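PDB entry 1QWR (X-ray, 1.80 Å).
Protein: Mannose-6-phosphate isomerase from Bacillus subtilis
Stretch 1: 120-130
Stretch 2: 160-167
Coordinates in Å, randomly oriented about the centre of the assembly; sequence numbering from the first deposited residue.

Stretch 1 120-130: CWYIIDCKENA
Stretch 2, residues 160-167: IKIKPGDF

Backbone hydrogen bonds pin the two stretches at two places. At the first, Ile 123 pairs in both directions: its N donates to Asp 166 O at 2.9 Å and its O accepts from Gly 165 N at 2.7 Å, both nearly linear. At the second, Ile 162 N donates to Ala 130 O at 3.1 Å.

The strand of stretch 1, from Cys 120 to Cys 126, is extended except at Ile 124 (-71/-48) and pairs antiparallel with Phe 167 at Tyr 122. These two form a non-hydrogen-bonded pair with CA atoms 4.5 Å apart, and Phe 167 CA lies 3.2 Å from Trp 121 O in a CA-H...O contact. Asp 125 CA comes nearest Pro 164 CA, at 4.6 Å.

Each stretch contains a turn. Lys 163 to Asp 166 is type II, with Pro 164 at -58/140 and Gly 165 at 96/-15, where a CB would jam against the preceding carbonyl. Asp 166 (chi1 m) braces this turn, its OD2 accepting from Lys 163 N at 3.0 Å. Lys 127 to Ala 130 is type I, closed by Ala 130 N to Lys 127 O at 3.0 Å. Lys 161 (chi1 -146°, then m, t, t) donates from NZ to the backbone O atoms of Glu 128 and Ala 130, though NZ is crowded in the model and its position is less certain. A water donates to Glu 128 O (3.1 Å) and Ile 162 O (2.8 Å), linking the stretches.

Apolar side chains fill the space between. Ile 123 (m, m) and Ile 162 (p, t), both buried and pointing toward the opposing stretch, meet CD1 to CD1 at 4.0 Å, branched chains suited to a dry interior. Ala 130, ending at CB, lets Ile 162 CG1 approach that atom to 3.7 Å. Cys 126 (p) sets its compact, apolar SG 3.7 Å from Pro 164 CD. Tyr 122 (t, chi2 72°) carries OH to 3.5 Å from Gly 165 CA. At the far end, Cys 120 (p) brings CB to 3.4 Å from CZ of Phe 167 (t, chi2 91°). Altogether 719 Å² is buried between the two stretches, both sides summed.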

# COMPACT_ATOMS: atom_id res chain seq x y z
N CYS A 120 -5.01 -0.41 -3.03
CA CYS A 120 -6.09 -0.27 -2.08
C CYS A 120 -5.57 0.45 -0.83
O CYS A 120 -4.35 0.48 -0.55
CB CYS A 120 -6.70 -1.64 -1.75
SG CYS A 120 -5.57 -2.72 -0.84
N TRP A 121 -6.50 1.05 -0.10
CA TRP A 121 -6.16 1.81 1.08
C TRP A 121 -6.90 1.37 2.32
O TRP A 121 -8.12 1.18 2.29
CB TRP A 121 -6.51 3.30 0.89
CG TRP A 121 -5.86 3.96 -0.24
CD1 TRP A 121 -4.58 3.81 -0.66
CD2 TRP A 121 -6.46 4.95 -1.10
NE1 TRP A 121 -4.33 4.64 -1.73
CE2 TRP A 121 -5.47 5.35 -2.02
CE3 TRP A 121 -7.74 5.53 -1.17
CZ2 TRP A 121 -5.72 6.30 -3.01
CZ3 TRP A 121 -7.98 6.48 -2.15
CH2 TRP A 121 -6.98 6.86 -3.06
N TYR A 122 -6.16 1.18 3.40
CA TYR A 122 -6.78 0.89 4.67
C TYR A 122 -6.47 2.15 5.46
O TYR A 122 -5.31 2.52 5.63
CB TYR A 122 -6.15 -0.30 5.41
CG TYR A 122 -6.66 -0.40 6.81
CD1 TYR A 122 -7.97 -0.83 7.06
CD2 TYR A 122 -5.88 0.01 7.91
CE1 TYR A 122 -8.49 -0.84 8.36
CE2 TYR A 122 -6.40 -0.00 9.22
CZ TYR A 122 -7.71 -0.42 9.43
OH TYR A 122 -8.27 -0.37 10.70
N ILE A 123 -7.52 2.82 5.94
CA ILE A 123 -7.32 4.04 6.70
C ILE A 123 -7.02 3.71 8.16
O ILE A 123 -7.92 3.33 8.93
CB ILE A 123 -8.57 4.94 6.62
CG1 ILE A 123 -8.97 5.16 5.16
CG2 ILE A 123 -8.30 6.26 7.37
CD1 ILE A 123 -7.88 5.84 4.27
N ILE A 124 -5.76 3.86 8.56
CA ILE A 124 -5.39 3.56 9.93
C ILE A 124 -5.98 4.64 10.84
O ILE A 124 -6.60 4.33 11.85
CB ILE A 124 -3.85 3.53 10.12
CG1 ILE A 124 -3.23 2.43 9.24
CG2 ILE A 124 -3.52 3.23 11.58
CD1 ILE A 124 -1.71 2.60 9.02
N ASP A 125 -5.79 5.90 10.46
CA ASP A 125 -6.30 7.01 11.26
C ASP A 125 -6.47 8.21 10.33
O ASP A 125 -5.91 8.26 9.24
CB ASP A 125 -5.30 7.36 12.37
CG ASP A 125 -5.92 8.18 13.50
OD1 ASP A 125 -7.12 8.49 13.46
OD2 ASP A 125 -5.18 8.53 14.45
N CYS A 126 -7.26 9.18 10.77
CA CYS A 126 -7.49 10.35 9.95
C CYS A 126 -8.23 11.37 10.79
O CYS A 126 -8.83 11.02 11.81
CB CYS A 126 -8.31 10.01 8.70
SG CYS A 126 -10.04 9.49 8.93
N LYS A 127 -8.19 12.62 10.36
CA LYS A 127 -8.87 13.68 11.08
C LYS A 127 -10.37 13.56 10.86
O LYS A 127 -10.83 12.95 9.88
CB LYS A 127 -8.39 15.06 10.63
CG LYS A 127 -8.66 15.38 9.17
CD LYS A 127 -8.27 16.81 8.84
CE LYS A 127 -8.39 17.11 7.36
NZ LYS A 127 -8.09 18.55 7.08
N GLU A 128 -11.12 14.15 11.79
CA GLU A 128 -12.57 14.12 11.74
C GLU A 128 -13.22 14.45 10.39
O GLU A 128 -14.13 13.75 9.96
CB GLU A 128 -13.15 15.05 12.83
CG GLU A 128 -14.68 15.21 12.80
CD GLU A 128 -15.16 16.27 11.81
OE1 GLU A 128 -14.79 17.46 11.98
OE2 GLU A 128 -15.90 15.92 10.86
N ASN A 129 -12.76 15.49 9.71
CA ASN A 129 -13.37 15.85 8.43
C ASN A 129 -12.58 15.40 7.19
O ASN A 129 -12.68 16.01 6.12
CB ASN A 129 -13.59 17.36 8.35
CG ASN A 129 -12.29 18.13 8.41
OD1 ASN A 129 -11.22 17.59 8.14
ND2 ASN A 129 -12.38 19.41 8.77
N ALA A 130 -11.80 14.34 7.35
CA ALA A 130 -10.99 13.82 6.25
C ALA A 130 -11.81 13.30 5.07
O ALA A 130 -12.92 12.77 5.23
CB ALA A 130 -10.05 12.71 6.77
N ILE A 160 -15.30 11.38 -1.17
CA ILE A 160 -15.87 10.45 -0.21
C ILE A 160 -15.34 10.80 1.17
O ILE A 160 -14.13 10.99 1.33
CB ILE A 160 -15.48 9.00 -0.53
CG1 ILE A 160 -16.00 8.62 -1.92
CG2 ILE A 160 -16.05 8.06 0.54
CD1 ILE A 160 -15.68 7.18 -2.33
N LYS A 161 -16.24 10.89 2.14
CA LYS A 161 -15.88 11.21 3.51
C LYS A 161 -15.37 9.91 4.13
O LYS A 161 -16.04 8.89 4.06
CB LYS A 161 -17.10 11.71 4.28
CG LYS A 161 -16.77 12.77 5.31
CD LYS A 161 -15.70 12.27 6.26
CE LYS A 161 -15.15 13.38 7.12
NZ LYS A 161 -13.88 12.96 7.74
N ILE A 162 -14.20 9.97 4.76
CA ILE A 162 -13.61 8.77 5.35
C ILE A 162 -13.45 8.82 6.86
O ILE A 162 -13.47 9.89 7.46
CB ILE A 162 -12.22 8.50 4.75
CG1 ILE A 162 -11.27 9.64 5.11
CG2 ILE A 162 -12.33 8.35 3.24
CD1 ILE A 162 -9.78 9.35 4.85
N LYS A 163 -13.26 7.65 7.46
CA LYS A 163 -13.06 7.53 8.90
C LYS A 163 -12.08 6.39 9.17
O LYS A 163 -11.84 5.55 8.31
CB LYS A 163 -14.41 7.23 9.59
CG LYS A 163 -15.02 5.88 9.25
CD LYS A 163 -16.40 5.72 9.90
CE LYS A 163 -17.09 4.43 9.45
NZ LYS A 163 -16.72 3.27 10.30
N PRO A 164 -11.50 6.34 10.37
CA PRO A 164 -10.54 5.25 10.67
C PRO A 164 -11.19 3.89 10.50
O PRO A 164 -12.36 3.69 10.86
CB PRO A 164 -10.14 5.53 12.12
CG PRO A 164 -10.33 7.02 12.25
CD PRO A 164 -11.61 7.28 11.50
N GLY A 165 -10.44 2.94 9.93
CA GLY A 165 -11.00 1.62 9.74
C GLY A 165 -11.56 1.39 8.35
O GLY A 165 -11.81 0.25 7.97
N ASP A 166 -11.77 2.46 7.58
CA ASP A 166 -12.29 2.33 6.23
C ASP A 166 -11.33 1.62 5.27
O ASP A 166 -10.11 1.70 5.42
CB ASP A 166 -12.59 3.71 5.62
CG ASP A 166 -13.93 4.29 6.06
OD1 ASP A 166 -14.67 3.61 6.80
OD2 ASP A 166 -14.22 5.43 5.66
N PHE A 167 -11.88 0.98 4.24
CA PHE A 167 -11.05 0.31 3.23
C PHE A 167 -11.57 0.71 1.87
O PHE A 167 -12.78 0.65 1.63
CB PHE A 167 -11.11 -1.21 3.35
CG PHE A 167 -10.26 -1.93 2.31
CD1 PHE A 167 -8.93 -2.26 2.59
CD2 PHE A 167 -10.79 -2.28 1.07
CE1 PHE A 167 -8.14 -2.95 1.64
CE2 PHE A 167 -10.01 -2.95 0.12
CZ PHE A 167 -8.68 -3.29 0.42
O HOH W 1 -13.57 10.66 10.16